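Local coordinates for leucine rich repeat and phosphatase domain containing protein (Entamoeba histolytica, PDB 3EMU) that probably hydrolyses phosphate esters on protein substrates, as a phosphatase with a dual-specificity phosphatase catalytic domain, at residues 67-70 and 71-75. Sequence-based numbering, arbitrary orientation.
Sequences HQLY and DSIPN
His-67 and Asp-71 tie together the first turn of helix 68-85 in this dual-specificity phosphatase domain, a worked example of a side-chain bond that spans the N-terminal turn of a helix beside the backbone bond. His-67 occupies the N-cap position, and its CG sits between the backbone N and the carbonyl carbon (chi1 41°), a torsion that brings the ring round to Asp-71. There His-67 ND1 donates to Asp-71 OD2 at 2.6 Å; the oxygen lies in the imidazole plane, whereas the nitrogen meets it from above the carboxylate, the two planes being steeply inclined to each other. The backbone repeats the link, Asp-71 N reaching His-67 O at 2.9 Å. Charge on the carboxylate would probably favour a protonated imidazole.

The other oxygen, Asp-71 OD1, stands 3.3 Å from CD2 at the edge of the Tyr-70 ring. With its CG anti to the backbone N (chi1 177°), the Tyr-70 side chain touches Leu-143 and Lys-147 of helix 135-151, while OE1 of Gln-140 in that helix accepts from Tyr-70 N. Leu-69 and Ile-73 form the buried side of the turn: Leu-69 CD2 packs 4.3 Å from Ile-73 CD1, and each residue touches both helix 100-112 and helix 135-151.

Just beyond, two backbone bonds span three residues: Ile-73 N to Tyr-70 O and Ser-72 N to Leu-69 O. Ser-72 thus grips Leu-69 O twice. Its backbone N approaches this oxygen from above the carbonyl plane, 61° out of it, while the hydroxyl, Ser-72 OG, lies in that plane, on a lone pair, 2.9 Å from Leu-69 O.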
loop_
_atom_site.group_PDB
_atom_site.type_symbol
_atom_site.label_atom_id
_atom_site.label_comp_id
_atom_site.label_asym_id
_atom_site.label_seq_id
_atom_site.Cartn_x
_atom_site.Cartn_y
_atom_site.Cartn_z
ATOM N N HIS A 67 14.444 -1.860 -9.423
ATOM C CA HIS A 67 13.254 -2.709 -9.294
ATOM C C HIS A 67 12.992 -3.241 -7.905
ATOM O O HIS A 67 12.457 -4.340 -7.767
ATOM C CB HIS A 67 13.295 -3.903 -10.269
ATOM C CG HIS A 67 14.642 -4.541 -10.385
ATOM N ND1 HIS A 67 15.085 -5.512 -9.508
ATOM C CD2 HIS A 67 15.653 -4.331 -11.260
ATOM C CE1 HIS A 67 16.320 -5.856 -9.829
ATOM N NE2 HIS A 67 16.689 -5.158 -10.889
ATOM N N GLN A 68 13.326 -2.470 -6.878
ATOM C CA GLN A 68 13.110 -2.943 -5.511
ATOM C C GLN A 68 11.656 -2.921 -5.173
ATOM O O GLN A 68 11.181 -3.754 -4.432
ATOM C CB GLN A 68 13.861 -2.091 -4.487
ATOM C CG GLN A 68 15.348 -2.015 -4.698
ATOM C CD GLN A 68 16.030 -0.940 -3.794
ATOM O OE1 GLN A 68 15.436 0.074 -3.436
ATOM N NE2 GLN A 68 17.286 -1.170 -3.466
ATOM N N LEU A 69 10.944 -1.938 -5.687
ATOM C CA LEU A 69 9.532 -1.920 -5.418
ATOM C C LEU A 69 8.799 -3.093 -6.146
ATOM O O LEU A 69 8.088 -3.879 -5.516
ATOM C CB LEU A 69 8.927 -0.541 -5.705
ATOM C CG LEU A 69 7.438 -0.526 -5.310
ATOM C CD1 LEU A 69 7.084 0.601 -4.322
ATOM C CD2 LEU A 69 6.535 -0.517 -6.579
ATOM N N TYR A 70 9.004 -3.192 -7.453
ATOM C CA TYR A 70 8.525 -4.294 -8.252
ATOM C C TYR A 70 8.776 -5.645 -7.527
ATOM O O TYR A 70 7.830 -6.429 -7.321
ATOM C CB TYR A 70 9.297 -4.283 -9.570
ATOM C CG TYR A 70 8.958 -5.409 -10.486
ATOM C CD1 TYR A 70 7.794 -5.349 -11.269
ATOM C CD2 TYR A 70 9.771 -6.553 -10.570
ATOM C CE1 TYR A 70 7.442 -6.391 -12.129
ATOM C CE2 TYR A 70 9.451 -7.607 -11.446
ATOM C CZ TYR A 70 8.272 -7.520 -12.239
ATOM O OH TYR A 70 7.870 -8.521 -13.114
ATOM N N ASP A 71 10.031 -5.879 -7.119
ATOM C CA ASP A 71 10.443 -7.140 -6.535
ATOM C C ASP A 71 9.679 -7.436 -5.254
ATOM O O ASP A 71 9.415 -8.608 -4.899
ATOM C CB ASP A 71 11.970 -7.155 -6.304
ATOM C CG ASP A 71 12.761 -7.332 -7.609
ATOM O OD1 ASP A 71 12.170 -7.840 -8.623
ATOM O OD2 ASP A 71 13.973 -6.969 -7.630
ATOM N N SER A 72 9.266 -6.382 -4.566
ATOM C CA SER A 72 8.634 -6.584 -3.262
ATOM C C SER A 72 7.113 -6.794 -3.431
ATOM O O SER A 72 6.383 -7.057 -2.477
ATOM C CB SER A 72 8.940 -5.363 -2.337
ATOM O OG SER A 72 8.061 -4.280 -2.683
ATOM N N ILE A 73 6.613 -6.685 -4.650
ATOM C CA ILE A 73 5.156 -6.712 -4.814
ATOM C C ILE A 73 4.449 -7.990 -4.330
ATOM O O ILE A 73 3.397 -7.922 -3.622
ATOM C CB ILE A 73 4.757 -6.301 -6.248
ATOM C CG1 ILE A 73 5.024 -4.793 -6.408
ATOM C CG2 ILE A 73 3.270 -6.636 -6.511
ATOM C CD1 ILE A 73 4.744 -4.196 -7.817
ATOM N N PRO A 74 5.019 -9.157 -4.686
ATOM C CA PRO A 74 4.316 -10.404 -4.318
ATOM C C PRO A 74 4.313 -10.631 -2.805
ATOM O O PRO A 74 3.277 -10.989 -2.241
ATOM C CB PRO A 74 5.076 -11.520 -5.087
ATOM C CG PRO A 74 5.803 -10.811 -6.191
ATOM C CD PRO A 74 6.081 -9.367 -5.692
ATOM N N ASN A 75 5.441 -10.370 -2.133
ATOM C CA ASN A 75 5.421 -10.379 -0.644
ATOM C C ASN A 75 4.407 -9.442 -0.028
ATOM O O ASN A 75 3.720 -9.798 0.896
ATOM C CB ASN A 75 6.812 -10.130 -0.054
ATOM C CG ASN A 75 7.711 -11.381 -0.118
ATOM O OD1 ASN A 75 8.932 -11.271 -0.247
ATOM N ND2 ASN A 75 7.104 -12.574 -0.052
#